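Local structure of phosphoribosyl-aminoimidazole carboxylase (3K5I) at residues M164-T169 / R175-V180; Q122-Q127 / P197-K202; A150-V155 / D184-A189. The protein probably serves purine biosynthesis as an ATP-grasp N5-carboxyaminoimidazole ribonucleotide synthetase, acting on 5-aminoimidazole ribonucleotide at the expense of ATP. All blocks are in the same frame, centred on the assembly; numbering follows the deposited sequence.

Contact 1 of 3, residues M164-T169 / R175-V180. With ADP (adenosine-5'-diphosphate), chain G; AIR (5-aminoimidazole ribonucleotide), chain I.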
# COMPACT_ATOMS: atom_id res chain seq x y z
N MET A 164 -36.91 -3.80 -9.89
CA MET A 164 -35.60 -3.40 -10.39
C MET A 164 -35.43 -3.90 -11.81
O MET A 164 -35.47 -5.10 -12.02
CB MET A 164 -34.48 -3.95 -9.50
CG MET A 164 -33.08 -3.41 -9.83
SD MET A 164 -33.19 -1.63 -9.90
CE MET A 164 -33.00 -1.32 -8.30
N LEU A 165 -35.31 -3.01 -12.79
CA LEU A 165 -35.15 -3.56 -14.12
C LEU A 165 -33.67 -3.83 -14.29
O LEU A 165 -32.88 -2.95 -13.98
CB LEU A 165 -35.58 -2.62 -15.25
CG LEU A 165 -35.67 -3.22 -16.67
CD1 LEU A 165 -36.45 -4.57 -16.81
CD2 LEU A 165 -36.14 -2.17 -17.75
N LYS A 166 -33.29 -5.00 -14.80
CA LYS A 166 -31.86 -5.24 -14.94
C LYS A 166 -31.41 -5.93 -16.23
O LYS A 166 -32.10 -6.85 -16.71
CB LYS A 166 -31.41 -6.19 -13.81
CG LYS A 166 -31.85 -5.90 -12.40
CD LYS A 166 -30.97 -6.67 -11.38
CE LYS A 166 -31.05 -6.19 -9.89
NZ LYS A 166 -30.31 -6.97 -8.77
N SER A 167 -30.25 -5.52 -16.74
CA SER A 167 -29.61 -6.09 -17.93
C SER A 167 -28.98 -7.38 -17.39
O SER A 167 -28.35 -7.43 -16.31
CB SER A 167 -28.37 -5.30 -18.42
OG SER A 167 -27.75 -6.01 -19.50
N LYS A 168 -29.15 -8.44 -18.17
CA LYS A 168 -28.54 -9.71 -17.77
C LYS A 168 -27.01 -9.64 -17.96
O LYS A 168 -26.18 -10.13 -17.20
CB LYS A 168 -29.11 -10.78 -18.69
CG LYS A 168 -30.57 -11.12 -18.42
CD LYS A 168 -30.89 -12.25 -19.42
CE LYS A 168 -32.30 -12.83 -19.51
NZ LYS A 168 -32.24 -14.31 -19.86
N THR A 169 -26.57 -8.97 -19.00
CA THR A 169 -25.13 -8.97 -19.17
C THR A 169 -24.55 -7.58 -19.06
O THR A 169 -25.26 -6.56 -19.11
CB THR A 169 -24.84 -9.42 -20.61
OG1 THR A 169 -25.59 -8.55 -21.46
CG2 THR A 169 -25.40 -10.81 -20.83
N ARG A 175 -24.74 0.07 -13.54
CA ARG A 175 -24.80 0.34 -14.96
C ARG A 175 -25.85 -0.36 -15.81
O ARG A 175 -26.10 0.12 -16.92
CB ARG A 175 -23.43 0.41 -15.62
CG ARG A 175 -22.59 1.62 -15.20
CD ARG A 175 -21.15 1.32 -15.62
NE ARG A 175 -20.09 2.04 -14.90
CZ ARG A 175 -18.85 2.19 -15.40
NH1 ARG A 175 -17.82 2.76 -14.75
NH2 ARG A 175 -18.58 1.66 -16.57
N GLY A 176 -26.46 -1.46 -15.35
CA GLY A 176 -27.52 -2.18 -16.09
C GLY A 176 -28.76 -2.32 -15.19
O GLY A 176 -29.55 -3.21 -15.33
N ASN A 177 -28.95 -1.42 -14.24
CA ASN A 177 -30.10 -1.48 -13.32
C ASN A 177 -31.01 -0.28 -13.60
O ASN A 177 -30.55 0.79 -13.99
CB ASN A 177 -29.54 -1.33 -11.88
CG ASN A 177 -29.21 -2.67 -11.19
OD1 ASN A 177 -28.74 -3.64 -11.82
ND2 ASN A 177 -29.45 -2.75 -9.90
N PHE A 178 -32.30 -0.45 -13.40
CA PHE A 178 -33.22 0.65 -13.59
C PHE A 178 -34.46 0.37 -12.80
O PHE A 178 -35.23 -0.54 -13.11
CB PHE A 178 -33.59 0.91 -15.03
CG PHE A 178 -34.25 2.24 -15.25
CD1 PHE A 178 -33.53 3.31 -15.75
CD2 PHE A 178 -35.60 2.41 -14.99
CE1 PHE A 178 -34.10 4.56 -15.99
CE2 PHE A 178 -36.22 3.64 -15.24
CZ PHE A 178 -35.45 4.75 -15.72
N ARG A 179 -34.61 1.19 -11.77
CA ARG A 179 -35.76 1.15 -10.89
C ARG A 179 -37.02 1.53 -11.64
O ARG A 179 -37.09 2.60 -12.25
CB ARG A 179 -35.65 2.22 -9.81
CG ARG A 179 -36.73 1.87 -8.76
CD ARG A 179 -36.45 2.42 -7.34
NE ARG A 179 -37.70 2.85 -6.72
CZ ARG A 179 -37.94 3.01 -5.42
NH1 ARG A 179 -39.16 3.38 -5.03
NH2 ARG A 179 -36.98 2.80 -4.53
N VAL A 180 -38.01 0.66 -11.59
CA VAL A 180 -39.27 0.95 -12.26
C VAL A 180 -40.27 1.16 -11.12
O VAL A 180 -40.49 0.23 -10.37
CB VAL A 180 -39.63 -0.25 -13.14
CG1 VAL A 180 -40.84 0.15 -13.95
CG2 VAL A 180 -38.44 -0.68 -14.03
PB ADP G . -24.53 -4.32 -10.06
O1B ADP G . -24.39 -3.27 -11.09
O2B ADP G . -23.86 -5.43 -10.84
O3B ADP G . -23.88 -4.55 -8.66
PA ADP G . -26.84 -5.19 -8.36
O1A ADP G . -25.95 -5.64 -7.28
O2A ADP G . -27.88 -6.25 -8.62
O3A ADP G . -26.03 -4.73 -9.67
O5' ADP G . -27.57 -3.93 -7.68
C5' ADP G . -26.84 -2.91 -6.99
C4' ADP G . -27.63 -2.46 -5.79
O4' ADP G . -28.94 -1.99 -6.22
C3' ADP G . -28.03 -3.48 -4.74
O3' ADP G . -26.99 -3.39 -3.74
C2' ADP G . -29.28 -2.92 -4.07
O2' ADP G . -29.03 -1.63 -3.44
C1' ADP G . -29.93 -2.44 -5.35
N9 ADP G . -30.80 -3.52 -5.80
C8 ADP G . -30.42 -4.52 -6.65
N7 ADP G . -31.39 -5.46 -6.75
C5 ADP G . -32.41 -4.94 -5.98
C6 ADP G . -33.75 -5.41 -5.79
N6 ADP G . -34.38 -6.39 -6.13
N1 ADP G . -34.52 -4.67 -4.95
C2 ADP G . -34.12 -3.47 -4.38
N3 ADP G . -32.94 -2.99 -4.65
C4 ADP G . -32.10 -3.72 -5.40
N1 AIR I . -14.76 -3.66 -11.96
C2 AIR I . -14.93 -4.90 -12.49
N3 AIR I . -16.16 -5.40 -12.39
C4 AIR I . -16.82 -4.41 -11.69
C5 AIR I . -15.99 -3.33 -11.42
N6 AIR I . -16.24 -2.14 -10.78
C1' AIR I . -13.62 -2.71 -11.92
C2' AIR I . -12.34 -3.26 -12.59
C3' AIR I . -12.82 -3.01 -14.03
C4' AIR I . -13.25 -1.55 -13.89
O4' AIR I . -14.08 -1.63 -12.71
O2' AIR I . -11.05 -2.70 -12.23
O3' AIR I . -11.78 -3.33 -14.93
C5' AIR I . -13.28 -0.30 -14.74
O5' AIR I . -14.55 0.40 -14.70
P AIR I . -14.74 1.70 -15.64
O6 AIR I . -15.06 3.02 -14.75
O7 AIR I . -15.86 1.30 -16.54
O8 AIR I . -13.43 1.91 -16.38
O HOH W 1 -27.89 -6.05 -14.03
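The carboxamide of Asn177 is met by two side chains of the neighbouring strand: the Met164 side chain crosses that of Asn177 at about a right angle, its CG 3.7 Å from ND2, while the Lys166 side chain runs beside it, pointing the same way, with CD 3.8 Å from OD1. Over one face of the ADP adenine sits Met164 CE, 3.9 Å from ring atom C4. The thioether gets there because CG lies anti to the backbone N (chi1 -172°) and the chain then bends twice, an unbranched and polarisable cover for a flat purine. The guanidinium of Arg175 is used at its edge, where NH1 gives a hydrogen bond to in-plane O6 of 5-aminoimidazole ribonucleotide at 2.8 Å and NH2 one to O7 at 2.7 Å.

Strands 163-167 and 177-180 form an antiparallel hairpin of the ATP-grasp fold, and the loop between them carries Arg175 towards the second substrate. Leu165 and Phe178 are a hydrogen-bonded pair; Met164 with Arg179 and Lys166 with Asn177 are non-hydrogen-bonded pairs on the nucleotide face. At the loop end of the ladder Ser167 N donates to Gly176 O at 2.8 Å. Gly176 has no side chain here, and Ser167 CB packs against its backbone.

Extended beyond CG, Lys166 reaches both the alpha-phosphate and the base: NZ donates to ADP O2A and, at 2.7 Å, to N7, and also forms a salt bridge with Glu201. Asn177 ND2 bonds to Ser234 OG and weakly to ADP O5'. On the other face Leu165 CB packs 3.7 Å from Val180 CG2.

Contact 2 of 3, residues Q122-Q127 / P197-K202. With ADP (adenosine-5'-diphosphate), chain G.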
# COMPACT_ATOMS: atom_id res chain seq x y z
N GLN A 122 -21.14 -14.17 -15.30
CA GLN A 122 -21.29 -12.98 -16.11
C GLN A 122 -22.70 -12.63 -16.61
O GLN A 122 -22.99 -11.50 -17.02
CB GLN A 122 -20.23 -13.02 -17.21
CG GLN A 122 -20.59 -14.01 -18.26
CD GLN A 122 -19.52 -13.95 -19.34
OE1 GLN A 122 -19.75 -14.43 -20.43
NE2 GLN A 122 -18.37 -13.35 -19.05
N ASN A 123 -23.59 -13.62 -16.55
CA ASN A 123 -24.97 -13.40 -16.95
C ASN A 123 -25.69 -13.58 -15.63
O ASN A 123 -25.73 -14.68 -15.06
CB ASN A 123 -25.46 -14.45 -17.91
CG ASN A 123 -26.85 -14.13 -18.38
OD1 ASN A 123 -27.77 -13.96 -17.57
ND2 ASN A 123 -27.02 -14.02 -19.69
N LYS A 124 -26.19 -12.44 -15.15
CA LYS A 124 -26.87 -12.30 -13.88
C LYS A 124 -28.08 -13.17 -13.73
O LYS A 124 -28.34 -13.72 -12.64
CB LYS A 124 -27.18 -10.83 -13.59
CG LYS A 124 -26.08 -10.12 -12.78
CD LYS A 124 -26.29 -8.61 -12.62
CE LYS A 124 -26.58 -8.20 -11.17
NZ LYS A 124 -26.85 -6.73 -11.12
N PHE A 125 -28.78 -13.29 -14.85
CA PHE A 125 -29.96 -14.13 -14.80
C PHE A 125 -29.47 -15.57 -14.68
O PHE A 125 -29.95 -16.36 -13.87
CB PHE A 125 -30.73 -13.95 -16.10
CG PHE A 125 -32.06 -14.69 -16.14
CD1 PHE A 125 -33.17 -14.22 -15.44
CD2 PHE A 125 -32.20 -15.85 -16.89
CE1 PHE A 125 -34.40 -14.88 -15.46
CE2 PHE A 125 -33.46 -16.53 -16.93
CZ PHE A 125 -34.55 -16.02 -16.24
N ASN A 126 -28.51 -15.92 -15.51
CA ASN A 126 -27.91 -17.25 -15.49
C ASN A 126 -27.23 -17.61 -14.17
O ASN A 126 -27.31 -18.74 -13.69
CB ASN A 126 -26.90 -17.26 -16.64
CG ASN A 126 -27.64 -17.36 -17.93
OD1 ASN A 126 -28.85 -17.53 -17.87
ND2 ASN A 126 -26.97 -17.22 -19.08
N GLN A 127 -26.56 -16.63 -13.58
CA GLN A 127 -25.91 -16.85 -12.30
C GLN A 127 -26.97 -17.32 -11.32
O GLN A 127 -26.84 -18.34 -10.62
CB GLN A 127 -25.45 -15.49 -11.82
CG GLN A 127 -24.75 -15.42 -10.46
CD GLN A 127 -24.60 -13.96 -10.08
OE1 GLN A 127 -25.11 -13.49 -9.06
NE2 GLN A 127 -23.99 -13.23 -10.98
N PRO A 197 -30.32 -7.71 -23.13
CA PRO A 197 -31.20 -8.82 -22.73
C PRO A 197 -31.54 -8.42 -21.28
O PRO A 197 -30.64 -8.05 -20.51
CB PRO A 197 -30.24 -10.01 -22.63
CG PRO A 197 -28.86 -9.40 -22.38
CD PRO A 197 -28.88 -8.02 -22.97
N LEU A 198 -32.80 -8.47 -20.88
CA LEU A 198 -33.25 -8.05 -19.55
C LEU A 198 -34.07 -9.07 -18.79
O LEU A 198 -34.60 -10.05 -19.32
CB LEU A 198 -34.27 -6.91 -19.71
CG LEU A 198 -33.84 -5.89 -20.73
CD1 LEU A 198 -34.91 -4.82 -20.63
CD2 LEU A 198 -32.43 -5.36 -20.39
N TYR A 199 -34.24 -8.74 -17.53
CA TYR A 199 -35.09 -9.54 -16.67
C TYR A 199 -35.43 -8.52 -15.58
O TYR A 199 -34.73 -7.53 -15.39
CB TYR A 199 -34.47 -10.83 -16.13
CG TYR A 199 -33.48 -10.57 -15.06
CD1 TYR A 199 -32.21 -10.10 -15.40
CD2 TYR A 199 -33.80 -10.73 -13.72
CE1 TYR A 199 -31.29 -9.91 -14.42
CE2 TYR A 199 -32.88 -10.50 -12.72
CZ TYR A 199 -31.63 -10.06 -13.11
OH TYR A 199 -30.58 -9.79 -12.27
N ALA A 200 -36.53 -8.69 -14.87
CA ALA A 200 -36.92 -7.76 -13.80
C ALA A 200 -36.86 -8.48 -12.47
O ALA A 200 -37.02 -9.71 -12.42
CB ALA A 200 -38.34 -7.23 -14.06
N GLU A 201 -36.64 -7.74 -11.39
CA GLU A 201 -36.59 -8.51 -10.16
C GLU A 201 -37.64 -7.96 -9.20
O GLU A 201 -37.89 -6.75 -9.15
CB GLU A 201 -35.15 -8.38 -9.68
CG GLU A 201 -34.40 -9.69 -9.63
CD GLU A 201 -33.04 -9.50 -8.98
OE1 GLU A 201 -32.86 -8.49 -8.26
OE2 GLU A 201 -32.14 -10.35 -9.17
N LYS A 202 -38.29 -8.83 -8.43
CA LYS A 202 -39.30 -8.33 -7.51
C LYS A 202 -38.50 -7.50 -6.52
O LYS A 202 -37.35 -7.84 -6.24
CB LYS A 202 -40.02 -9.48 -6.81
CG LYS A 202 -40.52 -9.11 -5.43
CD LYS A 202 -41.55 -10.15 -4.97
CE LYS A 202 -42.96 -9.79 -5.40
NZ LYS A 202 -43.95 -10.81 -4.95
PB ADP G . -24.53 -4.32 -10.06
O1B ADP G . -24.39 -3.27 -11.09
O2B ADP G . -23.86 -5.43 -10.84
O3B ADP G . -23.88 -4.55 -8.66
PA ADP G . -26.84 -5.19 -8.36
O1A ADP G . -25.95 -5.64 -7.28
O2A ADP G . -27.88 -6.25 -8.62
O3A ADP G . -26.03 -4.73 -9.67
O5' ADP G . -27.57 -3.93 -7.68
C5' ADP G . -26.84 -2.91 -6.99
C4' ADP G . -27.63 -2.46 -5.79
O4' ADP G . -28.94 -1.99 -6.22
C3' ADP G . -28.03 -3.48 -4.74
O3' ADP G . -26.99 -3.39 -3.74
C2' ADP G . -29.28 -2.92 -4.07
O2' ADP G . -29.03 -1.63 -3.44
C1' ADP G . -29.93 -2.44 -5.35
N9 ADP G . -30.80 -3.52 -5.80
C8 ADP G . -30.42 -4.52 -6.65
N7 ADP G . -31.39 -5.46 -6.75
C5 ADP G . -32.41 -4.94 -5.98
C6 ADP G . -33.75 -5.41 -5.79
N6 ADP G . -34.38 -6.39 -6.13
N1 ADP G . -34.52 -4.67 -4.95
C2 ADP G . -34.12 -3.47 -4.38
N3 ADP G . -32.94 -2.99 -4.65
C4 ADP G . -32.10 -3.72 -5.40
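Phe125 and Tyr199 make the aromatic part of this contact, between the first turn of helix 124-132 and strand 198-202. Their rings meet obliquely, with centroids 5.5 Å apart and planes at 56°. Phe125 CD1 reaches Tyr199 CG at 3.7 Å, and Phe125 CB lies over one face of the tyrosine. With chi1 of 75°, the tyrosine CG stands between its own backbone N and carbonyl carbon, which turns the ring towards the helix. Beside this pair, Lys124 CB lies 3.8 Å from the phenol oxygen OH of Tyr199, a van der Waals contact. Glu201 OE2 lies at the tyrosine's edge, in its plane.

Hydrogen bonding within the helical segment caps the start of the helix that carries Lys124 and Phe125. Asn123 is the N-cap: its OD1 accepts from Asn126 N at 2.9 Å, nearly straight at 172° though from above the carbonyl plane, and weakly from Phe125 N. Asparagine suits the site because its short side chain can fold back to the amides of the first turn.

Ionic and polar bonds to ADP come from both segments. Lys124, its chain bent at chi3, places NZ 2.6 Å from the bridging O3A and 2.7 Å from O2A, with a weak bond to O2B. From the strand, Glu201 OE1 and Lys202 O accept weakly from N6 of adenine, the latter at 3.3 Å.

The two segments thus join through buried apolar surface while their polar ends divide the nucleotide: a cation suits the diphosphate, acceptors suit the amino group of the base, and that pairing of groups is consistent with recognition of an adenine nucleotide.

Contact 3 of 3, residues A150-V155 / D184-A189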
# COMPACT_ATOMS: atom_id res chain seq x y z
N ALA A 150 -45.47 -3.97 -23.18
CA ALA A 150 -46.51 -4.98 -23.00
C ALA A 150 -45.91 -6.04 -22.07
O ALA A 150 -46.44 -6.36 -21.00
CB ALA A 150 -46.80 -5.59 -24.36
N GLU A 151 -44.78 -6.56 -22.52
CA GLU A 151 -44.03 -7.56 -21.78
C GLU A 151 -43.73 -7.09 -20.35
O GLU A 151 -44.04 -7.74 -19.34
CB GLU A 151 -42.71 -7.69 -22.54
CG GLU A 151 -41.62 -8.42 -21.79
CD GLU A 151 -41.51 -9.89 -22.20
OE1 GLU A 151 -40.52 -10.16 -22.91
OE2 GLU A 151 -42.36 -10.75 -21.82
N LEU A 152 -43.11 -5.92 -20.28
CA LEU A 152 -42.76 -5.34 -18.99
C LEU A 152 -44.02 -5.13 -18.15
O LEU A 152 -44.14 -5.65 -17.04
CB LEU A 152 -42.04 -4.01 -19.24
CG LEU A 152 -41.29 -3.35 -18.08
CD1 LEU A 152 -40.68 -4.23 -16.98
CD2 LEU A 152 -40.24 -2.51 -18.77
N ALA A 153 -44.98 -4.39 -18.69
CA ALA A 153 -46.24 -4.14 -18.00
C ALA A 153 -46.82 -5.37 -17.29
O ALA A 153 -47.36 -5.32 -16.15
CB ALA A 153 -47.22 -3.67 -19.04
N LYS A 154 -46.71 -6.46 -18.04
CA LYS A 154 -47.16 -7.81 -17.70
C LYS A 154 -46.40 -8.28 -16.47
O LYS A 154 -46.98 -8.56 -15.41
CB LYS A 154 -46.79 -8.72 -18.88
CG LYS A 154 -47.32 -10.14 -18.80
CD LYS A 154 -46.67 -10.97 -19.90
CE LYS A 154 -46.36 -12.43 -19.52
NZ LYS A 154 -46.79 -13.45 -20.55
N VAL A 155 -45.08 -8.37 -16.65
CA VAL A 155 -44.18 -8.80 -15.59
C VAL A 155 -44.49 -7.88 -14.40
O VAL A 155 -44.46 -8.28 -13.24
CB VAL A 155 -42.68 -8.59 -15.98
CG1 VAL A 155 -41.75 -9.17 -14.95
CG2 VAL A 155 -42.34 -9.14 -17.33
N ASP A 184 -45.79 3.73 -15.58
CA ASP A 184 -45.60 4.90 -16.41
C ASP A 184 -44.15 5.17 -16.73
O ASP A 184 -43.87 6.00 -17.58
CB ASP A 184 -46.18 6.15 -15.75
CG ASP A 184 -47.61 6.35 -16.14
OD1 ASP A 184 -47.91 5.83 -17.25
OD2 ASP A 184 -48.37 6.99 -15.37
N ASP A 185 -43.27 4.48 -16.03
CA ASP A 185 -41.82 4.60 -16.21
C ASP A 185 -41.35 3.66 -17.32
O ASP A 185 -40.27 3.82 -17.84
CB ASP A 185 -41.05 4.20 -14.95
CG ASP A 185 -41.35 5.10 -13.76
OD1 ASP A 185 -40.39 5.41 -13.02
OD2 ASP A 185 -42.53 5.46 -13.54
N ILE A 186 -42.18 2.67 -17.66
CA ILE A 186 -41.89 1.70 -18.70
C ILE A 186 -41.08 2.09 -19.93
O ILE A 186 -40.12 1.41 -20.29
CB ILE A 186 -42.99 0.59 -18.90
CG1 ILE A 186 -43.23 -0.09 -17.53
CG2 ILE A 186 -42.83 -0.32 -20.20
CD1 ILE A 186 -44.29 -1.21 -17.48
N PRO A 187 -41.46 3.16 -20.60
CA PRO A 187 -40.69 3.50 -21.78
C PRO A 187 -39.32 4.00 -21.40
O PRO A 187 -38.32 3.75 -22.08
CB PRO A 187 -41.44 4.69 -22.38
CG PRO A 187 -42.73 4.74 -21.70
CD PRO A 187 -42.86 3.57 -20.77
N GLU A 188 -39.28 4.74 -20.31
CA GLU A 188 -37.97 5.27 -19.92
C GLU A 188 -37.03 4.14 -19.56
O GLU A 188 -35.88 4.11 -19.98
CB GLU A 188 -38.21 6.22 -18.77
CG GLU A 188 -37.09 6.89 -18.06
CD GLU A 188 -37.68 7.54 -16.80
OE1 GLU A 188 -38.79 7.19 -16.35
OE2 GLU A 188 -37.03 8.44 -16.25
N ALA A 189 -37.55 3.21 -18.76
CA ALA A 189 -36.78 2.03 -18.33
C ALA A 189 -36.22 1.32 -19.55
O ALA A 189 -35.01 1.04 -19.63
CB ALA A 189 -37.69 1.03 -17.60
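The side chains of Leu152 and Ile186 lie alongside one another, running in opposite senses, and the isoleucine reaches on to the backbone of the opposite helix. Their CA atoms, 7.1 Å apart, are the nearest such pair of the two segments. The leucine holds CG anti to its backbone nitrogen (chi1 -166°), and its CD2 branch comes down on the gamma methyl of the isoleucine, Leu152 CD2 to Ile186 CG2 being 3.7 Å. Alongside, Leu152 CG lies 3.7 Å from Ile186 CD1, so that the contact runs along the length of both chains and is not confined to their ends.

The two branches of Ile186 are used differently. CG2 meets Leu152 alone. The other arm, with CG1 anti to the carbonyl carbon and CD1 carried onwards in an extended chain (chi2 179°), passes along Leu152 CG and goes on to Ala153. There CD1 comes within 3.5 Å of Ala153 N and 3.6 Å of Ala153 CA, and it also touches the methyl of Ala153, with CD1 to CB at 4.1 Å. A small residue suits position 153, because it lets the delta methyl settle against the main chain. Beta branching in turn suits Ile186, which sets both arms against the leucine and still extends one to the alanine. The side-chain contacts are all between hydrocarbon groups; the amide nitrogen of Ala153 is part of the helical backbone.

Both helices belong to the ATP-grasp region and lie against the four-stranded antiparallel sheet, on the side away from ADP. Val155 of helix 149-159 rests on Arg142 and Ala200, Ala189 of helix 186-192 packs on Leu165, Phe178 and Val180, and Ile186 additionally touches Tyr161 in the loop leading into strand 163-167.

All three contacts are largely buried and gather round one antiparallel sheet, whose two faces serve different ends. Contact 2 and one face of contact 1 share the nucleotide side, while Leu165 and Phe178 of contact 1 point to the other. Strands 163-167 and 198-202 are neighbours, tied by main-chain atoms such as Met164 O and Glu201 N, and both contacts touch ADP with charged and polar groups. Contact 3, 12 Å from contact 1 between centres, covers the reverse side and is wholly apolar in its side chains; Ala189 links it to Leu165 and Phe178. It lies farther from the chain's centre, about 29 Å against 16 and 17 Å, with exposed residues flanking its buried pair.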